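PDB 1A76: flap endonuclease 1 from Methanocaldococcus jannaschii, which cleaves the 5' flaps left by displacement synthesis during DNA replication and repair, acting as a magnesium-dependent, structure-specific endonuclease and 5'-3' exonuclease. Local coordinates for residues 233-236 with 237-241; 203-206 with 207-210; 53-56 with 57-60; 29-32 with 33-37. All coordinates share one frame; numbering follows the deposited sequence.

Contact 1: 233-236 with 237-241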
ATOM      1  N   ILE A 233      23.752   6.441   7.996  1.00 20.67           N
ATOM      2  CA  ILE A 233      24.203   5.112   7.592  1.00 18.82           C
ATOM      3  C   ILE A 233      23.320   4.527   6.484  1.00 19.75           C
ATOM      4  O   ILE A 233      22.088   4.498   6.603  1.00 19.74           O
ATOM      5  CB  ILE A 233      24.199   4.136   8.797  1.00 17.58           C
ATOM      6  CG1 ILE A 233      25.315   4.504   9.781  1.00 16.52           C
ATOM      7  CG2 ILE A 233      24.411   2.714   8.323  1.00 14.31           C
ATOM      8  CD1 ILE A 233      25.017   4.090  11.211  1.00 16.87           C
ATOM      9  N   GLY A 234      23.959   4.077   5.408  1.00 17.70           N
ATOM     10  CA  GLY A 234      23.240   3.477   4.292  1.00 17.28           C
ATOM     11  C   GLY A 234      23.144   1.952   4.390  1.00 14.98           C
ATOM     12  O   GLY A 234      23.516   1.361   5.408  1.00 12.36           O
ATOM     13  N   PHE A 235      22.669   1.308   3.324  1.00 14.76           N
ATOM     14  CA  PHE A 235      22.510  -0.142   3.323  1.00 16.66           C
ATOM     15  C   PHE A 235      23.821  -0.913   3.541  1.00 14.63           C
ATOM     16  O   PHE A 235      23.878  -1.828   4.365  1.00 14.96           O
ATOM     17  CB  PHE A 235      21.834  -0.598   2.018  1.00 15.06           C
ATOM     18  CG  PHE A 235      21.435  -2.057   2.014  1.00 19.54           C
ATOM     19  CD1 PHE A 235      22.386  -3.054   1.809  1.00 21.42           C
ATOM     20  CD2 PHE A 235      20.109  -2.434   2.212  1.00 18.88           C
ATOM     21  CE1 PHE A 235      22.022  -4.410   1.800  1.00 18.76           C
ATOM     22  CE2 PHE A 235      19.741  -3.782   2.201  1.00 19.92           C
ATOM     23  CZ  PHE A 235      20.699  -4.769   1.996  1.00 19.30           C
ATOM     24  N   LYS A 236      24.865  -0.527   2.810  1.00 15.58           N
ATOM     25  CA  LYS A 236      26.169  -1.170   2.891  1.00 16.34           C
ATOM     26  C   LYS A 236      26.750  -1.155   4.297  1.00 14.98           C
ATOM     27  O   LYS A 236      27.203  -2.187   4.798  1.00 13.86           O
ATOM     28  CB  LYS A 236      27.156  -0.481   1.932  1.00 19.31           C
ATOM     29  CG  LYS A 236      27.213  -1.062   0.529  1.00 24.68           C
ATOM     30  CD  LYS A 236      28.616  -0.916  -0.072  1.00 29.78           C
ATOM     31  CE  LYS A 236      29.265  -2.273  -0.329  1.00 33.67           C
ATOM     32  NZ  LYS A 236      30.529  -2.473   0.447  1.00 34.02           N
ATOM     33  N   ARG A 237      26.755   0.020   4.926  1.00 15.52           N
ATOM     34  CA  ARG A 237      27.303   0.157   6.272  1.00 14.07           C
ATOM     35  C   ARG A 237      26.456  -0.574   7.307  1.00 12.74           C
ATOM     36  O   ARG A 237      26.983  -1.182   8.240  1.00 13.40           O
ATOM     37  CB  ARG A 237      27.418   1.643   6.647  1.00 13.17           C
ATOM     38  CG  ARG A 237      27.720   1.898   8.120  1.00 12.66           C
ATOM     39  CD  ARG A 237      29.152   1.492   8.529  1.00 15.27           C
ATOM     40  NE  ARG A 237      29.432   1.929   9.898  1.00 16.45           N
ATOM     41  CZ  ARG A 237      30.206   1.279  10.761  1.00 16.55           C
ATOM     42  NH1 ARG A 237      30.802   0.141  10.413  1.00 14.66           N
ATOM     43  NH2 ARG A 237      30.364   1.758  11.989  1.00 16.34           N
ATOM     44  N   ALA A 238      25.143  -0.524   7.129  1.00 11.17           N
ATOM     45  CA  ALA A 238      24.218  -1.174   8.043  1.00 10.03           C
ATOM     46  C   ALA A 238      24.353  -2.695   7.950  1.00 10.48           C
ATOM     47  O   ALA A 238      24.356  -3.396   8.965  1.00 10.97           O
ATOM     48  CB  ALA A 238      22.799  -0.735   7.722  1.00 10.05           C
ATOM     49  N   TYR A 239      24.481  -3.190   6.723  1.00 10.37           N
ATOM     50  CA  TYR A 239      24.636  -4.625   6.469  1.00  9.59           C
ATOM     51  C   TYR A 239      25.972  -5.076   7.071  1.00 11.28           C
ATOM     52  O   TYR A 239      26.099  -6.188   7.577  1.00  9.00           O
ATOM     53  CB  TYR A 239      24.622  -4.873   4.954  1.00 14.27           C
ATOM     54  CG  TYR A 239      24.911  -6.299   4.517  1.00 16.26           C
ATOM     55  CD1 TYR A 239      23.960  -7.309   4.674  1.00 14.61           C
ATOM     56  CD2 TYR A 239      26.125  -6.627   3.913  1.00 17.73           C
ATOM     57  CE1 TYR A 239      24.213  -8.616   4.232  1.00 15.65           C
ATOM     58  CE2 TYR A 239      26.388  -7.928   3.467  1.00 17.39           C
ATOM     59  CZ  TYR A 239      25.427  -8.919   3.625  1.00 17.64           C
ATOM     60  OH  TYR A 239      25.680 -10.191   3.137  1.00 17.09           O
ATOM     61  N   GLU A 240      26.960  -4.182   7.031  1.00 12.14           N
ATOM     62  CA  GLU A 240      28.284  -4.463   7.575  1.00 13.16           C
ATOM     63  C   GLU A 240      28.207  -4.651   9.091  1.00 13.75           C
ATOM     64  O   GLU A 240      28.828  -5.560   9.644  1.00 12.72           O
ATOM     65  CB  GLU A 240      29.223  -3.306   7.215  1.00 14.20           C
ATOM     66  CG  GLU A 240      30.594  -3.328   7.863  1.00 15.25           C
ATOM     67  CD  GLU A 240      31.469  -2.212   7.329  1.00 13.95           C
ATOM     68  OE1 GLU A 240      31.329  -1.082   7.827  1.00 15.56           O
ATOM     69  OE2 GLU A 240      32.279  -2.457   6.409  1.00 13.93           O
ATOM     70  N   LEU A 241      27.437  -3.788   9.757  1.00 12.90           N
ATOM     71  CA  LEU A 241      27.274  -3.851  11.210  1.00 10.88           C
ATOM     72  C   LEU A 241      26.458  -5.079  11.592  1.00 11.20           C
ATOM     73  O   LEU A 241      26.698  -5.711  12.615  1.00 10.41           O
ATOM     74  CB  LEU A 241      26.586  -2.576  11.730  1.00  9.61           C
ATOM     75  CG  LEU A 241      27.421  -1.289  11.645  1.00  9.49           C
ATOM     76  CD1 LEU A 241      26.543  -0.055  11.904  1.00  8.80           C
ATOM     77  CD2 LEU A 241      28.582  -1.373  12.646  1.00  8.29           C
TER
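Ile-233 rests on the aliphatic part of Arg-237 at the start of helix 235-244. Its CG2 methyl comes within 3.4 Å of Arg-237 CG. The same methyl reaches Ala-238, 3.9 Å from that residue's CB. Gly-234 is the N-cap, and Ile-233 precedes it, which makes the Ile-233 to Ala-238 pair a hydrophobic staple. Arg-237 bends at chi2 (70°) and then runs extended, which carries its guanidinium along the helix to Glu-240. There NH1 donates to Glu-240 OE1 at 2.9 Å, in a salt bridge. The carboxylate oxygen is met on its anti side and lies close to the guanidinium plane. Leu-241 CD2 covers one guanidinium face, toward the rim. Lys-236 takes part through its backbone: Lys-236 O accepts from Glu-240 N at 3.0 Å. Its NZ is 6.2 Å from Glu-240 OE2, near but not in contact. Gly-234 O and Phe-235 O bond the backbone N atoms of Ala-238 and Tyr-239 in the same way. On the buried side, the Phe-235 ring stacks with Phe-8, while Ala-238 and Leu-241 pack on Phe-220 of helix 211-221. Helices 211-221 and 235-244 are consistent with the helix-three-turn-helix element of the FEN1 family. The chemistry is split: apolar groups hold the first turn against the protein, while the ion pair lies between exposed residues, where solvent would probably weaken its pull.

Contact 2: 203-206 with 207-210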
ATOM      1  N   VAL A 203      16.172 -13.220  -0.851  1.00 13.15           N
ATOM      2  CA  VAL A 203      16.877 -12.069  -0.301  1.00 11.45           C
ATOM      3  C   VAL A 203      17.739 -12.513   0.883  1.00 11.39           C
ATOM      4  O   VAL A 203      18.937 -12.246   0.936  1.00 12.17           O
ATOM      5  CB  VAL A 203      15.892 -10.965   0.211  1.00 12.41           C
ATOM      6  CG1 VAL A 203      16.680  -9.842   0.883  1.00  9.05           C
ATOM      7  CG2 VAL A 203      15.085 -10.391  -0.942  1.00  5.98           C
ATOM      8  N   LEU A 204      17.117 -13.207   1.830  1.00 12.53           N
ATOM      9  CA  LEU A 204      17.819 -13.667   3.033  1.00 12.75           C
ATOM     10  C   LEU A 204      18.968 -14.647   2.770  1.00 13.86           C
ATOM     11  O   LEU A 204      20.044 -14.509   3.357  1.00 11.63           O
ATOM     12  CB  LEU A 204      16.809 -14.283   4.005  1.00 11.75           C
ATOM     13  CG  LEU A 204      15.569 -13.418   4.253  1.00  7.07           C
ATOM     14  CD1 LEU A 204      14.730 -13.990   5.391  1.00  8.66           C
ATOM     15  CD2 LEU A 204      16.028 -11.994   4.587  1.00  7.07           C
ATOM     16  N   GLU A 205      18.747 -15.626   1.892  1.00 10.07           N
ATOM     17  CA  GLU A 205      19.779 -16.614   1.576  1.00 12.40           C
ATOM     18  C   GLU A 205      20.957 -15.978   0.835  1.00 12.23           C
ATOM     19  O   GLU A 205      22.121 -16.254   1.144  1.00 12.29           O
ATOM     20  CB  GLU A 205      19.193 -17.758   0.733  1.00 14.61           C
ATOM     21  CG  GLU A 205      18.134 -18.613   1.461  1.00 14.62           C
ATOM     22  CD  GLU A 205      18.714 -19.607   2.462  1.00 13.06           C
ATOM     23  OE1 GLU A 205      19.923 -19.536   2.775  1.00 12.48           O
ATOM     24  OE2 GLU A 205      17.943 -20.461   2.946  1.00 14.20           O
ATOM     25  N   ASP A 206      20.650 -15.128  -0.141  1.00 11.80           N
ATOM     26  CA  ASP A 206      21.686 -14.453  -0.918  1.00 12.78           C
ATOM     27  C   ASP A 206      22.539 -13.497  -0.095  1.00 13.39           C
ATOM     28  O   ASP A 206      23.752 -13.451  -0.274  1.00 12.57           O
ATOM     29  CB  ASP A 206      21.061 -13.694  -2.087  1.00 12.84           C
ATOM     30  CG  ASP A 206      20.656 -14.611  -3.214  1.00 14.79           C
ATOM     31  OD1 ASP A 206      20.623 -15.844  -2.977  1.00 16.13           O
ATOM     32  OD2 ASP A 206      20.369 -14.111  -4.323  1.00 17.44           O
ATOM     33  N   LEU A 207      21.903 -12.737   0.797  1.00 13.62           N
ATOM     34  CA  LEU A 207      22.621 -11.779   1.640  1.00 14.30           C
ATOM     35  C   LEU A 207      23.142 -12.418   2.930  1.00 14.44           C
ATOM     36  O   LEU A 207      23.928 -11.817   3.663  1.00 12.01           O
ATOM     37  CB  LEU A 207      21.717 -10.587   1.987  1.00 18.24           C
ATOM     38  CG  LEU A 207      21.468  -9.547   0.882  1.00 20.74           C
ATOM     39  CD1 LEU A 207      20.509  -8.480   1.387  1.00 19.01           C
ATOM     40  CD2 LEU A 207      22.771  -8.897   0.469  1.00 21.70           C
ATOM     41  N   ARG A 208      22.694 -13.634   3.209  1.00 15.70           N
ATOM     42  CA  ARG A 208      23.126 -14.357   4.399  1.00 15.40           C
ATOM     43  C   ARG A 208      22.637 -13.685   5.677  1.00 15.95           C
ATOM     44  O   ARG A 208      23.396 -13.522   6.623  1.00 17.64           O
ATOM     45  CB  ARG A 208      24.652 -14.465   4.428  1.00 18.59           C
ATOM     46  CG  ARG A 208      25.214 -15.614   3.621  1.00 22.12           C
ATOM     47  CD  ARG A 208      25.414 -16.851   4.497  1.00 27.48           C
ATOM     48  NE  ARG A 208      24.639 -17.975   3.993  1.00 22.18           N
ATOM     49  CZ  ARG A 208      24.966 -19.255   4.135  1.00 21.69           C
ATOM     50  NH1 ARG A 208      26.073 -19.606   4.781  1.00 20.96           N
ATOM     51  NH2 ARG A 208      24.190 -20.189   3.600  1.00 20.17           N
ATOM     52  N   ILE A 209      21.366 -13.295   5.700  1.00 14.65           N
ATOM     53  CA  ILE A 209      20.800 -12.641   6.877  1.00 12.28           C
ATOM     54  C   ILE A 209      19.385 -13.140   7.196  1.00 13.05           C
ATOM     55  O   ILE A 209      18.726 -13.763   6.363  1.00 13.04           O
ATOM     56  CB  ILE A 209      20.767 -11.090   6.703  1.00  9.61           C
ATOM     57  CG1 ILE A 209      19.831 -10.687   5.570  1.00  6.81           C
ATOM     58  CG2 ILE A 209      22.154 -10.579   6.385  1.00  7.75           C
ATOM     59  CD1 ILE A 209      19.698  -9.170   5.430  1.00  9.08           C
ATOM     60  N   SER A 210      18.941 -12.878   8.419  1.00 11.32           N
ATOM     61  CA  SER A 210      17.603 -13.263   8.869  1.00 12.30           C
ATOM     62  C   SER A 210      16.647 -12.098   8.616  1.00 11.89           C
ATOM     63  O   SER A 210      17.074 -10.987   8.283  1.00  9.67           O
ATOM     64  CB  SER A 210      17.614 -13.581  10.374  1.00 11.62           C
ATOM     65  OG  SER A 210      17.775 -12.395  11.139  1.00 15.50           O
TER
HETATM   66  O   HOH W   1      22.269 -19.101   1.605  1.00 17.01           O
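Val-203 and Leu-207 lie side by side, one turn apart and pointing the same way. Val-203 CG1 meets Leu-207 CD1 at 4.1 Å. Val-203 CG1 is anti to the backbone N (chi1 175°), which turns this methyl toward the leucine. Leu-204 makes the second apolar pair. Its CD2 faces Ile-209 CG1 at 4.1 Å, and its CB sits 3.1 Å from Ile-209 O. Between these pairs the helix ends in a Schellman motif. Arg-208, with positive phi (66°), is the C-prime residue. Ile-209 N donates to Leu-204 O at 3.0 Å, in the carbonyl plane and on a lone pair. Arg-208 N makes a weak bond to Glu-205 O at 3.4 Å. The Leu-204 to Ile-209 packing is the hydrophobic contact that accompanies this motif. The charged side chains of Glu-205 and Arg-208 do not meet directly. Water 1 joins them: it donates to Glu-205 OE1 at 2.7 Å and to Glu-205 O, and accepts from Arg-208 NH2 at 3.0 Å. The water therefore ties the arginine to both the side chain and the backbone of one residue. The turn links helix 200-207 to helix 211-221, whose start Ser-210 caps through OG to Asp-213 N. Ile-209 packs on Leu-214 and Ile-217 of that helix and on Tyr-239 of helix 235-244, while Leu-207 touches Phe-235.

Contact 3: 53-56 with 57-60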
ATOM      1  N   GLU A  53     -13.204  17.682  -9.641  1.00 17.92           N
ATOM      2  CA  GLU A  53     -12.786  16.702  -8.629  1.00 18.91           C
ATOM      3  C   GLU A  53     -11.830  15.698  -9.258  1.00 17.14           C
ATOM      4  O   GLU A  53     -12.026  15.277 -10.394  1.00 18.07           O
ATOM      5  CB  GLU A  53     -13.989  15.954  -8.052  1.00 21.18           C
ATOM      6  CG  GLU A  53     -14.890  16.797  -7.167  1.00 23.37           C
ATOM      7  CD  GLU A  53     -16.204  16.108  -6.846  1.00 30.21           C
ATOM      8  OE1 GLU A  53     -16.823  15.525  -7.763  1.00 29.92           O
ATOM      9  OE2 GLU A  53     -16.617  16.148  -5.669  1.00 32.27           O
ATOM     10  N   ILE A  54     -10.799  15.317  -8.512  1.00 16.01           N
ATOM     11  CA  ILE A  54      -9.802  14.382  -9.021  1.00 15.03           C
ATOM     12  C   ILE A  54     -10.322  12.949  -9.143  1.00 15.15           C
ATOM     13  O   ILE A  54     -10.787  12.350  -8.163  1.00 15.78           O
ATOM     14  CB  ILE A  54      -8.543  14.398  -8.142  1.00 17.17           C
ATOM     15  CG1 ILE A  54      -7.836  15.754  -8.290  1.00 16.58           C
ATOM     16  CG2 ILE A  54      -7.603  13.278  -8.558  1.00 15.94           C
ATOM     17  CD1 ILE A  54      -6.759  15.987  -7.256  1.00 14.31           C
ATOM     18  N   THR A  55     -10.212  12.406 -10.356  1.00 13.19           N
ATOM     19  CA  THR A  55     -10.691  11.049 -10.659  1.00 12.32           C
ATOM     20  C   THR A  55      -9.568  10.058 -10.961  1.00 13.54           C
ATOM     21  O   THR A  55      -9.810   8.900 -11.292  1.00 11.95           O
ATOM     22  CB  THR A  55     -11.655  11.083 -11.861  1.00  9.82           C
ATOM     23  OG1 THR A  55     -10.982  11.634 -12.997  1.00  9.53           O
ATOM     24  CG2 THR A  55     -12.864  11.954 -11.546  1.00  8.35           C
ATOM     25  N   SER A  56      -8.337  10.534 -10.850  1.00 12.86           N
ATOM     26  CA  SER A  56      -7.147   9.723 -11.081  1.00 12.76           C
ATOM     27  C   SER A  56      -7.204   8.336 -10.420  1.00  9.90           C
ATOM     28  O   SER A  56      -6.903   7.319 -11.067  1.00  9.39           O
ATOM     29  CB  SER A  56      -5.918  10.490 -10.564  1.00 12.16           C
ATOM     30  OG  SER A  56      -5.312  11.217 -11.615  1.00 16.20           O
ATOM     31  N   ALA A  57      -7.585   8.297  -9.142  1.00  6.94           N
ATOM     32  CA  ALA A  57      -7.660   7.037  -8.390  1.00  7.47           C
ATOM     33  C   ALA A  57      -8.749   6.079  -8.884  1.00  9.69           C
ATOM     34  O   ALA A  57      -8.539   4.868  -8.959  1.00 10.13           O
ATOM     35  CB  ALA A  57      -7.877   7.322  -6.926  1.00  3.14           C
ATOM     36  N   TYR A  58      -9.921   6.621  -9.198  1.00 12.12           N
ATOM     37  CA  TYR A  58     -11.024   5.800  -9.675  1.00  9.87           C
ATOM     38  C   TYR A  58     -10.639   5.126 -11.011  1.00  9.56           C
ATOM     39  O   TYR A  58     -10.991   3.961 -11.264  1.00 11.80           O
ATOM     40  CB  TYR A  58     -12.289   6.666  -9.846  1.00  9.84           C
ATOM     41  CG  TYR A  58     -12.593   7.594  -8.667  1.00  8.56           C
ATOM     42  CD1 TYR A  58     -12.229   7.243  -7.367  1.00  9.19           C
ATOM     43  CD2 TYR A  58     -13.234   8.820  -8.862  1.00  8.19           C
ATOM     44  CE1 TYR A  58     -12.488   8.085  -6.289  1.00 11.92           C
ATOM     45  CE2 TYR A  58     -13.502   9.670  -7.790  1.00 13.46           C
ATOM     46  CZ  TYR A  58     -13.121   9.295  -6.505  1.00 11.01           C
ATOM     47  OH  TYR A  58     -13.332  10.141  -5.448  1.00 13.73           O
ATOM     48  N   ASN A  59      -9.913   5.864 -11.854  1.00  8.10           N
ATOM     49  CA  ASN A  59      -9.462   5.357 -13.153  1.00 10.45           C
ATOM     50  C   ASN A  59      -8.528   4.146 -12.976  1.00 12.03           C
ATOM     51  O   ASN A  59      -8.681   3.128 -13.640  1.00 12.09           O
ATOM     52  CB  ASN A  59      -8.752   6.494 -13.932  1.00 10.90           C
ATOM     53  CG  ASN A  59      -8.233   6.057 -15.294  1.00 13.73           C
ATOM     54  OD1 ASN A  59      -7.298   5.262 -15.393  1.00 19.76           O
ATOM     55  ND2 ASN A  59      -8.833   6.587 -16.354  1.00 11.54           N
ATOM     56  N   GLY A  60      -7.566   4.252 -12.070  1.00 12.58           N
ATOM     57  CA  GLY A  60      -6.655   3.143 -11.856  1.00  9.61           C
ATOM     58  C   GLY A  60      -7.341   1.948 -11.210  1.00  9.25           C
ATOM     59  O   GLY A  60      -7.091   0.804 -11.584  1.00 10.19           O
TER
HETATM   60  O   HOH W   2      -9.498   9.995  -7.808  1.00  5.72           O
HETATM   61  O   HOH W   3     -12.829  12.635  -6.559  1.00 12.95           O
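Thr-55 meets the ring of Tyr-58 at the start of helix 56-70. The two side chains cross at about a right angle. Thr-55 CB and CG2 both approach Tyr-58 CD2, each at 4.1 Å. CG of Tyr-58 is anti to its carbonyl carbon (chi1 -47°), and this turns the ring back along the incoming chain. Backbone bonds form the first turn: Asn-59 N donates to Thr-55 O at 3.1 Å, and Gly-60 N to Ser-56 O. The helix lies in the N-domain, in the PIN-type nuclease fold. There Tyr-58 and Ala-57 face Cys-135 of helix 129-142, and Ser-56 touches Leu-36 of helix 28-38. Ser-56 OG bonds Ile-39 O and Leu-47 N. Water bridges make up the third group. Ile-54 O receives two water protons. Water 2, 2.7 Å from Ile-54 O, also accepts from Ala-57 N and sits over the centre of one face of the Tyr-58 ring. Water 3 links Ile-54 O to Tyr-58 OH, the latter at 2.8 Å. With a leucine in place of Tyr-58, water 3 would probably lose its hydroxyl partner and water 2 the ring beneath it. The Tyr-58 ring also meets Phe-289 edge-to-face.

Contact 4: 29-32 with 33-37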
ATOM      1  N   MET A  29      -3.509   1.701  -0.358  1.00 11.86           N
ATOM      2  CA  MET A  29      -3.057   3.085  -0.301  1.00  9.98           C
ATOM      3  C   MET A  29      -1.848   3.295  -1.184  1.00  9.94           C
ATOM      4  O   MET A  29      -1.718   4.332  -1.809  1.00 11.69           O
ATOM      5  CB  MET A  29      -2.750   3.493   1.136  1.00 13.77           C
ATOM      6  CG  MET A  29      -3.989   3.473   2.012  1.00 18.04           C
ATOM      7  SD  MET A  29      -5.183   4.729   1.519  1.00 23.88           S
ATOM      8  CE  MET A  29      -6.322   3.729   0.632  1.00 24.62           C
ATOM      9  N   ASN A  30      -0.966   2.307  -1.244  1.00  9.81           N
ATOM     10  CA  ASN A  30       0.204   2.454  -2.087  1.00  7.01           C
ATOM     11  C   ASN A  30      -0.244   2.593  -3.531  1.00  7.74           C
ATOM     12  O   ASN A  30       0.295   3.403  -4.285  1.00  9.14           O
ATOM     13  CB  ASN A  30       1.141   1.249  -1.971  1.00  9.87           C
ATOM     14  CG  ASN A  30       2.464   1.500  -2.660  1.00 10.53           C
ATOM     15  OD1 ASN A  30       2.653   1.125  -3.808  1.00  8.05           O
ATOM     16  ND2 ASN A  30       3.376   2.180  -1.971  1.00 16.03           N
ATOM     17  N   ALA A  31      -1.233   1.785  -3.905  1.00  5.70           N
ATOM     18  CA  ALA A  31      -1.778   1.782  -5.253  1.00  4.34           C
ATOM     19  C   ALA A  31      -2.435   3.117  -5.595  1.00  6.06           C
ATOM     20  O   ALA A  31      -2.217   3.675  -6.667  1.00  6.47           O
ATOM     21  CB  ALA A  31      -2.788   0.634  -5.403  1.00  3.57           C
ATOM     22  N   LEU A  32      -3.250   3.615  -4.674  1.00  6.73           N
ATOM     23  CA  LEU A  32      -3.944   4.882  -4.863  1.00 10.03           C
ATOM     24  C   LEU A  32      -3.011   6.062  -5.073  1.00  9.17           C
ATOM     25  O   LEU A  32      -3.254   6.894  -5.940  1.00  9.11           O
ATOM     26  CB  LEU A  32      -4.851   5.160  -3.661  1.00 11.76           C
ATOM     27  CG  LEU A  32      -6.313   4.727  -3.870  1.00 13.79           C
ATOM     28  CD1 LEU A  32      -6.439   3.699  -4.991  1.00 12.52           C
ATOM     29  CD2 LEU A  32      -6.847   4.171  -2.588  1.00 12.63           C
ATOM     30  N   TYR A  33      -1.970   6.146  -4.246  1.00 11.16           N
ATOM     31  CA  TYR A  33      -0.994   7.218  -4.356  1.00 10.74           C
ATOM     32  C   TYR A  33      -0.305   7.084  -5.713  1.00  8.96           C
ATOM     33  O   TYR A  33      -0.077   8.076  -6.404  1.00  9.44           O
ATOM     34  CB  TYR A  33       0.023   7.119  -3.219  1.00 13.91           C
ATOM     35  CG  TYR A  33      -0.488   7.611  -1.880  1.00 17.08           C
ATOM     36  CD1 TYR A  33      -0.845   8.946  -1.689  1.00 18.14           C
ATOM     37  CD2 TYR A  33      -0.570   6.745  -0.784  1.00 18.19           C
ATOM     38  CE1 TYR A  33      -1.269   9.407  -0.429  1.00 19.49           C
ATOM     39  CE2 TYR A  33      -0.989   7.190   0.466  1.00 19.69           C
ATOM     40  CZ  TYR A  33      -1.335   8.519   0.643  1.00 21.03           C
ATOM     41  OH  TYR A  33      -1.750   8.940   1.894  1.00 25.56           O
ATOM     42  N   GLN A  34      -0.009   5.847  -6.105  1.00 10.23           N
ATOM     43  CA  GLN A  34       0.633   5.568  -7.388  1.00 11.76           C
ATOM     44  C   GLN A  34      -0.207   6.059  -8.568  1.00 10.89           C
ATOM     45  O   GLN A  34       0.327   6.657  -9.496  1.00 11.45           O
ATOM     46  CB  GLN A  34       0.900   4.066  -7.532  1.00 14.96           C
ATOM     47  CG  GLN A  34       1.775   3.699  -8.715  1.00 16.78           C
ATOM     48  CD  GLN A  34       3.092   4.456  -8.720  1.00 18.40           C
ATOM     49  OE1 GLN A  34       3.852   4.412  -7.747  1.00 18.27           O
ATOM     50  NE2 GLN A  34       3.364   5.161  -9.813  1.00 17.34           N
ATOM     51  N   PHE A  35      -1.512   5.799  -8.526  1.00 11.93           N
ATOM     52  CA  PHE A  35      -2.432   6.226  -9.587  1.00 12.64           C
ATOM     53  C   PHE A  35      -2.467   7.741  -9.667  1.00 11.94           C
ATOM     54  O   PHE A  35      -2.494   8.310 -10.753  1.00 13.47           O
ATOM     55  CB  PHE A  35      -3.869   5.730  -9.322  1.00 10.60           C
ATOM     56  CG  PHE A  35      -4.030   4.226  -9.391  1.00  9.96           C
ATOM     57  CD1 PHE A  35      -3.141   3.437 -10.120  1.00  8.70           C
ATOM     58  CD2 PHE A  35      -5.062   3.599  -8.689  1.00  8.53           C
ATOM     59  CE1 PHE A  35      -3.282   2.045 -10.143  1.00  8.14           C
ATOM     60  CE2 PHE A  35      -5.211   2.214  -8.700  1.00  9.22           C
ATOM     61  CZ  PHE A  35      -4.322   1.433  -9.426  1.00  6.13           C
ATOM     62  N   LEU A  36      -2.482   8.382  -8.501  1.00 12.94           N
ATOM     63  CA  LEU A  36      -2.539   9.829  -8.413  1.00 14.30           C
ATOM     64  C   LEU A  36      -1.321  10.487  -9.036  1.00 16.00           C
ATOM     65  O   LEU A  36      -1.447  11.537  -9.667  1.00 15.54           O
ATOM     66  CB  LEU A  36      -2.667  10.276  -6.950  1.00 13.50           C
ATOM     67  CG  LEU A  36      -4.080  10.292  -6.358  1.00 11.62           C
ATOM     68  CD1 LEU A  36      -4.039  10.372  -4.841  1.00 10.96           C
ATOM     69  CD2 LEU A  36      -4.831  11.480  -6.936  1.00 13.28           C
ATOM     70  N   THR A  37      -0.144   9.889  -8.865  1.00 16.92           N
ATOM     71  CA  THR A  37       1.043  10.499  -9.436  1.00 18.68           C
ATOM     72  C   THR A  37       1.341  10.102 -10.880  1.00 18.36           C
ATOM     73  O   THR A  37       1.974  10.876 -11.588  1.00 20.78           O
ATOM     74  CB  THR A  37       2.333  10.284  -8.539  1.00 18.50           C
ATOM     75  OG1 THR A  37       3.313   9.531  -9.259  1.00 22.44           O
ATOM     76  CG2 THR A  37       2.010   9.589  -7.233  1.00 11.54           C
TER
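Phe-35 turns one ring face to Ala-31 O, which stands 3.3 Å above the ring plane, toward the rim. CG of Phe-35 lies anti to its carbonyl carbon (chi1 -66°), which folds the ring back over the preceding turn of helix 28-38. Backbone bonds run along that helix. Phe-35 N donates to the same Ala-31 O at 2.9 Å. Gln-34 N bonds Asn-30 O, and Leu-36 N bonds Leu-32 O, both at 3.1 Å. Ala-31 O thus accepts from Phe-35 N and is covered by the Phe-35 ring. Apolar contacts are looser. Leu-32 CD1 meets Phe-35 CD2 at 3.9 Å, and Ala-31 CB lies 4.4 Å from Phe-35 CZ. Leu-32 and Phe-35 both touch Val-61 of helix 56-70, while Phe-35 and Ala-31 touch Trp-77 of strand 74-79. Replacing Phe-35 by an alanine is likely to open a gap between Ala-31, Leu-32 and these neighbours and to leave Ala-31 O without its ring cover. Polar contacts gather at the start of the helix. Asn-30 bonds Asp-27 OD1 through N and Gln-172 N through OD1, and its side chain touches Asp-173, while the Met-29 side chain lies about 5 Å from a bound manganese ion. Asp-27 and Asp-173 are predicted magnesium ligands. Helix 28-38 directly follows strand 23-27, whose end carries Asp-27. An acidic metal site at the ends of parallel strands, next to the start of a helix, is characteristic of the PIN-type nuclease fold.

From the N terminus the order is contact 4, contact 3, contact 2, contact 1. All four are in series, and none nests in or crosses another. Each joins residues about one turn apart and closes no long loop. Contacts 4 and 3 lie on successive helices of the N-domain and touch: Gly-60 C is 3.3 Å from Phe-35 CE2, and Ile-54 packs on Leu-36. Contact 2 ends helix 200-207, and contact 1 starts helix 235-244. These two also touch, through Tyr-239 and Phe-235 against Leu-207 and Ile-209, which joins parts of the I-domain. Contacts 1 and 3 lie on opposite sides of the chain's centre, about 40 Å apart between centres.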